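Local structure of glycerol dehydratase (Clostridium butyricum, 1R8W) at residues Glu28-Ile33 and Ser82-Pro87; Ile58-Pro63 and Ala215-Asn220. The protein probably acts as a glycyl-radical lyase of the pyruvate formate lyase type, removing water from glycerol. All blocks are in the same frame, centred on the assembly; numbering follows the deposited sequence.

Contact 1 (Glu28-Ile33 and Ser82-Pro87)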
loop_
_atom_site.group_PDB
_atom_site.type_symbol
_atom_site.label_atom_id
_atom_site.label_comp_id
_atom_site.label_asym_id
_atom_site.label_seq_id
_atom_site.Cartn_x
_atom_site.Cartn_y
_atom_site.Cartn_z
ATOM N N GLU A 28 -4.769 -3.228 -31.498
ATOM C CA GLU A 28 -4.158 -4.552 -31.489
ATOM C C GLU A 28 -4.279 -5.135 -30.090
ATOM O O GLU A 28 -4.511 -4.401 -29.133
ATOM C CB GLU A 28 -2.706 -4.465 -31.954
ATOM C CG GLU A 28 -2.573 -3.714 -33.274
ATOM C CD GLU A 28 -1.270 -3.986 -33.997
ATOM O OE1 GLU A 28 -0.264 -4.293 -33.324
ATOM O OE2 GLU A 28 -1.247 -3.875 -35.245
ATOM N N SER A 29 -4.125 -6.449 -29.966
ATOM C CA SER A 29 -4.306 -7.111 -28.673
ATOM C C SER A 29 -3.107 -7.744 -27.972
ATOM O O SER A 29 -3.230 -8.207 -26.838
ATOM C CB SER A 29 -5.389 -8.179 -28.817
ATOM O OG SER A 29 -5.022 -9.110 -29.823
ATOM N N GLU A 30 -1.958 -7.775 -28.627
ATOM C CA GLU A 30 -0.781 -8.390 -28.033
ATOM C C GLU A 30 -0.438 -7.943 -26.608
ATOM O O GLU A 30 -0.376 -8.774 -25.700
ATOM C CB GLU A 30 0.432 -8.189 -28.944
ATOM C CG GLU A 30 0.497 -9.135 -30.150
ATOM C CD GLU A 30 -0.644 -8.948 -31.138
ATOM O OE1 GLU A 30 -0.990 -7.788 -31.452
ATOM O OE2 GLU A 30 -1.183 -9.967 -31.616
ATOM N N ARG A 31 -0.219 -6.646 -26.397
ATOM C CA ARG A 31 0.131 -6.174 -25.060
ATOM C C ARG A 31 -0.898 -6.531 -23.997
ATOM O O ARG A 31 -0.536 -6.936 -22.897
ATOM C CB ARG A 31 0.344 -4.664 -25.040
ATOM C CG ARG A 31 0.761 -4.141 -23.666
ATOM C CD ARG A 31 0.867 -2.624 -23.624
ATOM N NE ARG A 31 1.346 -2.150 -22.327
ATOM C CZ ARG A 31 0.647 -2.188 -21.193
ATOM N NH1 ARG A 31 -0.589 -2.676 -21.171
ATOM N NH2 ARG A 31 1.191 -1.736 -20.071
ATOM N N ALA A 32 -2.176 -6.373 -24.319
ATOM C CA ALA A 32 -3.238 -6.679 -23.368
ATOM C C ALA A 32 -3.161 -8.134 -22.924
ATOM O O ALA A 32 -3.296 -8.438 -21.739
ATOM C CB ALA A 32 -4.598 -6.388 -23.984
ATOM N N ILE A 33 -2.940 -9.035 -23.877
ATOM C CA ILE A 33 -2.839 -10.453 -23.560
ATOM C C ILE A 33 -1.605 -10.719 -22.702
ATOM O O ILE A 33 -1.680 -11.400 -21.679
ATOM C CB ILE A 33 -2.761 -11.321 -24.852
ATOM C CG1 ILE A 33 -4.168 -11.649 -25.361
ATOM C CG2 ILE A 33 -2.037 -12.629 -24.572
ATOM C CD1 ILE A 33 -4.999 -10.451 -25.715
ATOM N N SER A 82 -1.143 2.773 -35.038
ATOM C CA SER A 82 -2.208 2.064 -34.333
ATOM C C SER A 82 -1.991 2.049 -32.826
ATOM O O SER A 82 -0.998 2.579 -32.331
ATOM C CB SER A 82 -2.334 0.643 -34.878
ATOM O OG SER A 82 -2.673 0.680 -36.257
ATOM N N SER A 83 -2.915 1.440 -32.095
ATOM C CA SER A 83 -2.820 1.422 -30.640
ATOM C C SER A 83 -2.883 0.065 -29.945
ATOM O O SER A 83 -3.621 -0.836 -30.335
ATOM C CB SER A 83 -3.910 2.327 -30.052
ATOM O OG SER A 83 -3.933 2.252 -28.636
ATOM N N GLN A 84 -2.096 -0.045 -28.885
ATOM C CA GLN A 84 -2.024 -1.241 -28.065
ATOM C C GLN A 84 -3.083 -0.982 -26.981
ATOM O O GLN A 84 -3.663 0.102 -26.946
ATOM C CB GLN A 84 -0.612 -1.321 -27.481
ATOM C CG GLN A 84 0.004 -2.696 -27.349
ATOM C CD GLN A 84 -0.146 -3.573 -28.577
ATOM O OE1 GLN A 84 -1.089 -4.349 -28.673
ATOM N NE2 GLN A 84 0.784 -3.456 -29.516
ATOM N N VAL A 85 -3.349 -1.953 -26.110
ATOM C CA VAL A 85 -4.356 -1.769 -25.059
ATOM C C VAL A 85 -3.755 -1.798 -23.653
ATOM O O VAL A 85 -2.791 -2.524 -23.401
ATOM C CB VAL A 85 -5.464 -2.844 -25.164
ATOM C CG1 VAL A 85 -6.369 -2.792 -23.949
ATOM C CG2 VAL A 85 -6.278 -2.618 -26.427
ATOM N N PHE A 86 -4.321 -1.004 -22.741
ATOM C CA PHE A 86 -3.819 -0.933 -21.370
ATOM C C PHE A 86 -4.910 -1.188 -20.342
ATOM O O PHE A 86 -5.397 -0.262 -19.694
ATOM C CB PHE A 86 -3.169 0.427 -21.119
ATOM C CG PHE A 86 -1.982 0.698 -22.005
ATOM C CD1 PHE A 86 -2.145 0.884 -23.374
ATOM C CD2 PHE A 86 -0.697 0.741 -21.476
ATOM C CE1 PHE A 86 -1.053 1.107 -24.196
ATOM C CE2 PHE A 86 0.402 0.963 -22.291
ATOM C CZ PHE A 86 0.224 1.146 -23.655
ATOM N N PRO A 87 -5.270 -2.469 -20.152
ATOM C CA PRO A 87 -6.294 -2.986 -19.234
ATOM C C PRO A 87 -6.108 -2.577 -17.786
ATOM O O PRO A 87 -7.085 -2.465 -17.048
ATOM C CB PRO A 87 -6.158 -4.502 -19.369
ATOM C CG PRO A 87 -5.429 -4.703 -20.646
ATOM C CD PRO A 87 -4.459 -3.578 -20.677
HETATM O O HOH W 1 -2.795 -4.723 -26.763
HETATM O O HOH W 2 0.896 -5.879 -31.600
#
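E28 joins S82-P87 through a nearly straight hydrogen bond of 2.9 Å from E28 N to S83 O. Its side chain, extended beyond CG, carries the carboxylate to the backbone N-H groups of K78 and E79, and OE1 also accepts a bond from a water that binds E30 OE1 and Q84 NE2, whose other partner is L76 O. At E30 the helix begins. Q84 OE1 accepts a weak bond from R31 N at 3.3 Å, and a second water links E28 O, A32 N, Q84 OE1 and V85 N. With CG anti to the backbone N (chi1 -178°) and the chain extended, the R31 guanidinium reaches F86 and stacks on one ring face, planes 25° apart and centres 3.8 Å apart. R31 NH1 donates 3.1 Å to a lone pair of V85 O, while NE binds I276 O and NH2 pairs with E88, so arginine suits a place needing several donors and a flat face. Small A32 lets the chains close up: its CB lies 3.8 Å from both V85 CB and P87 CG. This is characteristic of a helix N-terminus, whose first-turn N-H groups, lacking helical carbonyl partners, meet an amide oxygen and a bound water.

Contact 2 (Ile58-Pro63 and Ala215-Asn220)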
loop_
_atom_site.group_PDB
_atom_site.type_symbol
_atom_site.label_atom_id
_atom_site.label_comp_id
_atom_site.label_asym_id
_atom_site.label_seq_id
_atom_site.Cartn_x
_atom_site.Cartn_y
_atom_site.Cartn_z
ATOM N N ILE A 58 6.163 -8.498 -21.350
ATOM C CA ILE A 58 5.718 -7.795 -22.539
ATOM C C ILE A 58 6.862 -7.606 -23.534
ATOM O O ILE A 58 6.757 -8.001 -24.695
ATOM C CB ILE A 58 5.136 -6.414 -22.175
ATOM C CG1 ILE A 58 3.786 -6.586 -21.483
ATOM C CG2 ILE A 58 4.994 -5.561 -23.421
ATOM C CD1 ILE A 58 3.234 -5.299 -20.915
ATOM N N LEU A 59 7.963 -7.016 -23.077
ATOM C CA LEU A 59 9.093 -6.757 -23.960
ATOM C C LEU A 59 9.761 -7.988 -24.561
ATOM O O LEU A 59 10.399 -7.897 -25.609
ATOM C CB LEU A 59 10.143 -5.901 -23.241
ATOM C CG LEU A 59 9.704 -4.475 -22.892
ATOM C CD1 LEU A 59 10.884 -3.700 -22.338
ATOM C CD2 LEU A 59 9.164 -3.786 -24.132
ATOM N N GLU A 60 9.625 -9.137 -23.909
ATOM C CA GLU A 60 10.235 -10.358 -24.423
ATOM C C GLU A 60 9.343 -11.063 -25.431
ATOM O O GLU A 60 9.832 -11.809 -26.270
ATOM C CB GLU A 60 10.534 -11.346 -23.290
ATOM C CG GLU A 60 11.519 -10.858 -22.251
ATOM C CD GLU A 60 11.760 -11.888 -21.160
ATOM O OE1 GLU A 60 10.780 -12.521 -20.706
ATOM O OE2 GLU A 60 12.928 -12.055 -20.747
ATOM N N ASN A 61 8.041 -10.814 -25.360
ATOM C CA ASN A 61 7.103 -11.492 -26.246
ATOM C C ASN A 61 6.272 -10.626 -27.190
ATOM O O ASN A 61 5.469 -11.147 -27.960
ATOM C CB ASN A 61 6.172 -12.357 -25.393
ATOM C CG ASN A 61 6.934 -13.333 -24.520
ATOM O OD1 ASN A 61 7.531 -14.287 -25.015
ATOM N ND2 ASN A 61 6.933 -13.092 -23.215
ATOM N N ILE A 62 6.456 -9.315 -27.140
ATOM C CA ILE A 62 5.691 -8.427 -28.008
ATOM C C ILE A 62 6.219 -8.553 -29.438
ATOM O O ILE A 62 7.427 -8.665 -29.652
ATOM C CB ILE A 62 5.811 -6.948 -27.529
ATOM C CG1 ILE A 62 4.762 -6.076 -28.215
ATOM C CG2 ILE A 62 7.198 -6.410 -27.820
ATOM C CD1 ILE A 62 3.355 -6.302 -27.703
ATOM N N PRO A 63 5.322 -8.561 -30.435
ATOM C CA PRO A 63 5.771 -8.673 -31.823
ATOM C C PRO A 63 6.783 -7.591 -32.170
ATOM O O PRO A 63 6.619 -6.436 -31.790
ATOM C CB PRO A 63 4.479 -8.516 -32.612
ATOM C CG PRO A 63 3.478 -9.176 -31.722
ATOM C CD PRO A 63 3.851 -8.634 -30.355
ATOM N N ALA A 215 14.596 -3.982 -21.038
ATOM C CA ALA A 215 14.783 -3.015 -22.107
ATOM C C ALA A 215 15.973 -3.435 -22.963
ATOM O O ALA A 215 15.942 -3.307 -24.190
ATOM C CB ALA A 215 15.016 -1.630 -21.528
ATOM N N ILE A 216 17.020 -3.941 -22.317
ATOM C CA ILE A 216 18.202 -4.373 -23.045
ATOM C C ILE A 216 17.877 -5.521 -23.997
ATOM O O ILE A 216 18.325 -5.524 -25.143
ATOM C CB ILE A 216 19.345 -4.827 -22.094
ATOM C CG1 ILE A 216 19.834 -3.646 -21.252
ATOM C CG2 ILE A 216 20.515 -5.365 -22.908
ATOM C CD1 ILE A 216 21.025 -3.969 -20.363
ATOM N N THR A 217 17.099 -6.497 -23.540
ATOM C CA THR A 217 16.776 -7.606 -24.425
ATOM C C THR A 217 15.820 -7.150 -25.526
ATOM O O THR A 217 15.811 -7.719 -26.617
ATOM C CB THR A 217 16.169 -8.811 -23.666
ATOM O OG1 THR A 217 14.751 -8.828 -23.839
ATOM C CG2 THR A 217 16.506 -8.742 -22.196
ATOM N N TYR A 218 15.028 -6.119 -25.249
ATOM C CA TYR A 218 14.101 -5.596 -26.253
ATOM C C TYR A 218 14.916 -5.077 -27.429
ATOM O O TYR A 218 14.631 -5.385 -28.580
ATOM C CB TYR A 218 13.260 -4.451 -25.685
ATOM C CG TYR A 218 12.231 -3.917 -26.660
ATOM C CD1 TYR A 218 11.157 -4.706 -27.073
ATOM C CD2 TYR A 218 12.348 -2.631 -27.192
ATOM C CE1 TYR A 218 10.227 -4.233 -27.993
ATOM C CE2 TYR A 218 11.424 -2.146 -28.115
ATOM C CZ TYR A 218 10.368 -2.952 -28.511
ATOM O OH TYR A 218 9.469 -2.487 -29.444
ATOM N N VAL A 219 15.940 -4.288 -27.123
ATOM C CA VAL A 219 16.804 -3.731 -28.152
ATOM C C VAL A 219 17.522 -4.839 -28.923
ATOM O O VAL A 219 17.699 -4.742 -30.137
ATOM C CB VAL A 219 17.861 -2.783 -27.545
ATOM C CG1 VAL A 219 18.754 -2.229 -28.643
ATOM C CG2 VAL A 219 17.173 -1.648 -26.803
ATOM N N ASN A 220 17.937 -5.888 -28.216
ATOM C CA ASN A 220 18.626 -7.001 -28.858
ATOM C C ASN A 220 17.717 -7.759 -29.804
ATOM O O ASN A 220 18.161 -8.233 -30.848
ATOM C CB ASN A 220 19.198 -7.949 -27.812
ATOM C CG ASN A 220 20.618 -7.589 -27.432
ATOM O OD1 ASN A 220 21.050 -7.812 -26.300
ATOM N ND2 ASN A 220 21.361 -7.035 -28.388
HETATM O O HOH W 3 7.622 -3.932 -30.579
#
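Y218 turns its ring trans to its own backbone N (chi1 -177°), which carries the ring out from its helix toward L59, while L59, with CG beside its own backbone N (chi1 -66°), brings one methyl over that ring. The two side chains cross at about a right angle. L59 CD2 makes a CH-pi contact with the Y218 face, 4.1 Å from the ring centroid and 27° off the normal; the other methyl, CD1, points to the partner backbone and lies 3.9 Å from A215 N. Leucine suits the place because its forked end can serve ring and helix together.

The rim of the ring is used as well. L59 O lies in the ring plane, 3.6 Å from Y218 CD1, and both this carbonyl and I62 O accept hydrogen bonds from R221 NH1, so R221, nearly a turn beyond Y218 on helix 197-230, binds the C-terminal end of helix 47-61. The branched I62 sets its CG2 3.7 Å from Y218 CE1, near the ring plane. Tyrosine adds a polar end to this apolar plate: Y218 OH gives its proton to a water at 2.6 Å, which donates to P63 O, and the hydroxyl is also hydrogen-bonded to Y222 OH, whose ring meets that of Y218 edge-to-face. Toward the partly exposed side, E60 CG passes 4.1 Å from T217 OG1, and the E60 carboxylate turns to K56.

The contact thus joins the C-terminal end of helix 47-61 to the middle of helix 197-230. Helix 260-277 packs against both, with I276 on L59 and I273 on A215; helix 30-41 touches I58, I62 and P63, and helix 169-191 lies against I216, so three further helices border the pair.

How the contacts relate
The two contacts lie about 15 Å apart, centre to centre, in the helical part of the chain, and they meet through helices 30-41 and 47-61, which are consecutive. E30 CG packs 3.4 Å from P63 CG, E30 CB lies 3.7 Å from I62 CD1, and R31 CG sits 3.9 Å from I58 CD1, so the helix start of contact 1 rests on the helix end of contact 2. I276 serves both, its carbonyl binding R31 and its side chain touching I58 and L59. Contact 1 is nearer the middle of the chain, about 21 Å from its centre against about 27 Å for contact 2. Neither includes G763, the predicted radical site.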